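Local coordinates for protein lysozyme (Penaeus vannamei, PDB 6UKC) that probably hydrolyses the beta-1,4 linkages between the amino sugars of bacterial peptidoglycan and of chitodextrins, as a C-type lysozyme of innate immunity, at residues A4-A13 with V31-T42. Numbering follows the deposited sequence.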
loop_
_atom_site.group_PDB
_atom_site.type_symbol
_atom_site.label_atom_id
_atom_site.label_comp_id
_atom_site.label_asym_id
_atom_site.label_seq_id
_atom_site.Cartn_x
_atom_site.Cartn_y
_atom_site.Cartn_z
ATOM N N ALA A 4 -1.309 -13.150 -12.083
ATOM C CA ALA A 4 -0.686 -12.255 -11.088
ATOM C C ALA A 4 -1.089 -12.706 -9.674
ATOM O O ALA A 4 -2.163 -13.316 -9.518
ATOM C CB ALA A 4 -1.093 -10.837 -11.372
ATOM N N LYS A 5 -0.240 -12.437 -8.680
ATOM C CA LYS A 5 -0.449 -12.859 -7.276
ATOM C C LYS A 5 -1.618 -12.084 -6.671
ATOM O O LYS A 5 -1.629 -10.820 -6.769
ATOM C CB LYS A 5 0.811 -12.584 -6.462
ATOM C CG LYS A 5 0.789 -13.077 -5.028
ATOM C CD LYS A 5 0.298 -14.489 -4.868
ATOM C CE LYS A 5 0.586 -15.037 -3.481
ATOM N NZ LYS A 5 -0.124 -16.319 -3.219
ATOM N N VAL A 6 -2.552 -12.819 -6.067
ATOM C CA VAL A 6 -3.648 -12.283 -5.213
ATOM C C VAL A 6 -3.513 -12.935 -3.838
ATOM O O VAL A 6 -3.778 -14.123 -3.693
ATOM C CB VAL A 6 -5.051 -12.539 -5.805
ATOM C CG1 VAL A 6 -6.126 -11.860 -4.961
ATOM C CG2 VAL A 6 -5.152 -12.118 -7.269
ATOM N N PHE A 7 -3.138 -12.163 -2.834
ATOM C CA PHE A 7 -2.941 -12.712 -1.469
ATOM C C PHE A 7 -4.300 -12.963 -0.786
ATOM O O PHE A 7 -5.277 -12.181 -0.966
ATOM C CB PHE A 7 -2.091 -11.746 -0.646
ATOM C CG PHE A 7 -0.639 -11.643 -1.055
ATOM C CD1 PHE A 7 0.294 -12.530 -0.555
ATOM C CD2 PHE A 7 -0.198 -10.649 -1.922
ATOM C CE1 PHE A 7 1.627 -12.436 -0.920
ATOM C CE2 PHE A 7 1.139 -10.540 -2.265
ATOM C CZ PHE A 7 2.050 -11.425 -1.748
ATOM N N GLY A 8 -4.370 -14.002 0.037
ATOM C CA GLY A 8 -5.313 -14.007 1.179
ATOM C C GLY A 8 -4.911 -12.951 2.207
ATOM O O GLY A 8 -3.724 -12.661 2.329
ATOM N N LYS A 9 -5.871 -12.384 2.933
ATOM C CA LYS A 9 -5.636 -11.328 3.957
ATOM C C LYS A 9 -4.613 -11.813 5.008
ATOM O O LYS A 9 -3.627 -11.110 5.262
ATOM C CB LYS A 9 -6.985 -10.952 4.575
ATOM C CG LYS A 9 -6.925 -10.058 5.799
ATOM C CD LYS A 9 -8.287 -9.870 6.428
ATOM C CE LYS A 9 -8.223 -9.258 7.812
ATOM N NZ LYS A 9 -9.582 -8.955 8.322
ATOM N N CYS A 10 -4.862 -12.956 5.635
ATOM C CA CYS A 10 -3.973 -13.561 6.664
ATOM C C CYS A 10 -2.653 -13.979 6.011
ATOM O O CYS A 10 -1.610 -13.791 6.649
ATOM C CB CYS A 10 -4.664 -14.723 7.364
ATOM S SG CYS A 10 -6.191 -14.190 8.176
ATOM N N GLU A 11 -2.678 -14.469 4.775
ATOM C CA GLU A 11 -1.433 -14.803 4.027
ATOM C C GLU A 11 -0.570 -13.545 3.864
ATOM O O GLU A 11 0.659 -13.583 4.048
ATOM C CB GLU A 11 -1.809 -15.358 2.667
ATOM C CG GLU A 11 -0.610 -15.848 1.877
ATOM C CD GLU A 11 -0.899 -16.046 0.401
ATOM O OE1 GLU A 11 0.042 -16.242 -0.342
ATOM O OE2 GLU A 11 -2.079 -16.005 0.014
ATOM N N PHE A 12 -1.204 -12.441 3.525
ATOM C CA PHE A 12 -0.534 -11.137 3.359
ATOM C C PHE A 12 -0.029 -10.670 4.726
ATOM O O PHE A 12 1.152 -10.217 4.785
ATOM C CB PHE A 12 -1.473 -10.131 2.706
ATOM C CG PHE A 12 -0.823 -8.821 2.366
ATOM C CD1 PHE A 12 0.282 -8.775 1.535
ATOM C CD2 PHE A 12 -1.302 -7.643 2.896
ATOM C CE1 PHE A 12 0.877 -7.569 1.222
ATOM C CE2 PHE A 12 -0.689 -6.440 2.596
ATOM C CZ PHE A 12 0.393 -6.404 1.759
ATOM N N ALA A 13 -0.856 -10.779 5.779
ATOM C CA ALA A 13 -0.420 -10.421 7.157
ATOM C C ALA A 13 0.829 -11.228 7.547
ATOM O O ALA A 13 1.808 -10.591 8.026
ATOM C CB ALA A 13 -1.535 -10.620 8.164
ATOM N N VAL A 31 -2.412 -4.248 5.801
ATOM C CA VAL A 31 -3.450 -5.255 5.409
ATOM C C VAL A 31 -4.766 -4.531 5.050
ATOM O O VAL A 31 -5.384 -4.818 3.957
ATOM C CB VAL A 31 -3.644 -6.288 6.532
ATOM C CG1 VAL A 31 -4.861 -7.165 6.306
ATOM C CG2 VAL A 31 -2.392 -7.145 6.728
ATOM N N CYS A 32 -5.215 -3.638 5.931
ATOM C CA CYS A 32 -6.488 -2.897 5.758
ATOM C C CYS A 32 -6.426 -2.095 4.445
ATOM O O CYS A 32 -7.426 -2.173 3.634
ATOM C CB CYS A 32 -6.780 -1.980 6.935
ATOM S SG CYS A 32 -8.450 -1.293 6.852
ATOM N N ILE A 33 -5.327 -1.347 4.251
ATOM C CA ILE A 33 -5.138 -0.481 3.052
ATOM C C ILE A 33 -5.159 -1.368 1.809
ATOM O O ILE A 33 -5.936 -1.013 0.886
ATOM C CB ILE A 33 -3.881 0.397 3.148
ATOM C CG1 ILE A 33 -4.075 1.463 4.228
ATOM C CG2 ILE A 33 -3.547 1.023 1.795
ATOM C CD1 ILE A 33 -2.785 2.103 4.677
ATOM N N ALA A 34 -4.401 -2.483 1.801
ATOM C CA ALA A 34 -4.352 -3.421 0.650
ATOM C C ALA A 34 -5.743 -3.994 0.359
ATOM O O ALA A 34 -6.096 -4.132 -0.842
ATOM C CB ALA A 34 -3.380 -4.547 0.896
ATOM N N GLU A 35 -6.468 -4.429 1.398
ATOM C CA GLU A 35 -7.808 -5.019 1.170
ATOM C C GLU A 35 -8.607 -4.035 0.309
ATOM O O GLU A 35 -9.083 -4.426 -0.784
ATOM C CB GLU A 35 -8.564 -5.333 2.460
ATOM C CG GLU A 35 -9.764 -6.219 2.179
ATOM C CD GLU A 35 -10.697 -6.529 3.327
ATOM O OE1 GLU A 35 -11.878 -6.591 3.050
ATOM O OE2 GLU A 35 -10.241 -6.735 4.477
ATOM N N PHE A 36 -8.711 -2.782 0.758
ATOM C CA PHE A 36 -9.717 -1.825 0.221
ATOM C C PHE A 36 -9.144 -1.057 -0.964
ATOM O O PHE A 36 -9.969 -0.527 -1.698
ATOM C CB PHE A 36 -10.282 -0.949 1.335
ATOM C CG PHE A 36 -11.026 -1.783 2.344
ATOM C CD1 PHE A 36 -12.243 -2.360 2.015
ATOM C CD2 PHE A 36 -10.487 -2.039 3.598
ATOM C CE1 PHE A 36 -12.934 -3.139 2.934
ATOM C CE2 PHE A 36 -11.168 -2.838 4.513
ATOM C CZ PHE A 36 -12.389 -3.392 4.179
ATOM N N GLU A 37 -7.822 -1.066 -1.189
ATOM C CA GLU A 37 -7.267 -0.427 -2.406
ATOM C C GLU A 37 -7.324 -1.428 -3.557
ATOM O O GLU A 37 -7.618 -0.971 -4.660
ATOM C CB GLU A 37 -5.862 0.133 -2.185
ATOM C CG GLU A 37 -5.828 1.324 -1.265
ATOM C CD GLU A 37 -6.271 2.628 -1.890
ATOM O OE1 GLU A 37 -6.337 3.640 -1.171
ATOM O OE2 GLU A 37 -6.509 2.618 -3.095
ATOM N N SER A 38 -7.111 -2.728 -3.336
ATOM C CA SER A 38 -6.804 -3.655 -4.459
ATOM C C SER A 38 -7.319 -5.083 -4.272
ATOM O O SER A 38 -7.054 -5.883 -5.180
ATOM C CB SER A 38 -5.324 -3.708 -4.660
ATOM O OG SER A 38 -4.703 -4.369 -3.558
ATOM N N SER A 39 -7.987 -5.413 -3.162
ATOM C CA SER A 39 -8.326 -6.801 -2.750
ATOM C C SER A 39 -7.069 -7.679 -2.750
ATOM O O SER A 39 -7.143 -8.832 -3.216
ATOM C CB SER A 39 -9.396 -7.358 -3.618
ATOM O OG SER A 39 -10.497 -6.472 -3.630
ATOM N N PHE A 40 -5.941 -7.122 -2.290
ATOM C CA PHE A 40 -4.620 -7.803 -2.156
ATOM C C PHE A 40 -4.170 -8.411 -3.492
ATOM O O PHE A 40 -3.432 -9.447 -3.472
ATOM C CB PHE A 40 -4.678 -8.925 -1.118
ATOM C CG PHE A 40 -5.347 -8.585 0.180
ATOM C CD1 PHE A 40 -4.644 -7.944 1.198
ATOM C CD2 PHE A 40 -6.673 -8.922 0.394
ATOM C CE1 PHE A 40 -5.249 -7.685 2.421
ATOM C CE2 PHE A 40 -7.275 -8.665 1.616
ATOM C CZ PHE A 40 -6.569 -8.045 2.619
ATOM N N ASN A 41 -4.578 -7.784 -4.597
ATOM C CA ASN A 41 -4.217 -8.211 -5.974
ATOM C C ASN A 41 -3.022 -7.379 -6.453
ATOM O O ASN A 41 -3.190 -6.154 -6.736
ATOM C CB ASN A 41 -5.438 -8.133 -6.894
ATOM C CG ASN A 41 -5.101 -8.321 -8.361
ATOM O OD1 ASN A 41 -4.128 -8.995 -8.723
ATOM N ND2 ASN A 41 -5.916 -7.712 -9.205
ATOM N N THR A 42 -1.866 -8.030 -6.572
ATOM C CA THR A 42 -0.573 -7.387 -6.926
ATOM C C THR A 42 -0.593 -6.795 -8.347
ATOM O O THR A 42 0.293 -5.986 -8.634
ATOM C CB THR A 42 0.594 -8.375 -6.810
ATOM O OG1 THR A 42 0.452 -9.420 -7.779
ATOM C CG2 THR A 42 0.709 -8.953 -5.417
HETATM O O HOH W 1 -11.441 -8.144 6.084
#
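The ring of Phe40 is sandwiched between the backbone of Ala34 and Glu35, in the helix before it, and Lys9, whose CA sits 4.0 Å from the ring centroid in a CH-pi contact. At the ring's edge Phe40 CD1 meets Phe12 CD2 at 3.8 Å, the two planes inclined at 57°. Phe12 CG stands anti to the backbone N (chi1 -174°), which sends CE2 against Ala34 CB, while Val31 spreads its branches, CG1 to Lys9 CG and CG2 to Ala13. How an extended N-terminal segment is tied to the turn after a helix is seen in this C-type lysozyme: helical pieces 9-13 and 31-38 cross at 136°, and ahead of the first and past the second a single beta bridge pairs Val6 with Asn41, last residue of a type I' turn. Phe7 N donates to Phe40 O (2.8 Å), tilted from the carbonyl plane. Lys5 O is gripped twice by Thr42, almost head-on by N at 2.8 Å and on an in-plane lone pair by OG1 at 2.7 Å. Thr42 CG2 touches Phe7 CE2. Across the other border, one water joins Lys9 NZ to Glu35 OE2; Tyr129 accepts from Lys9 through its backbone O and meets Glu35 through its hydroxyl, and Glu132 salt-bridges Lys9.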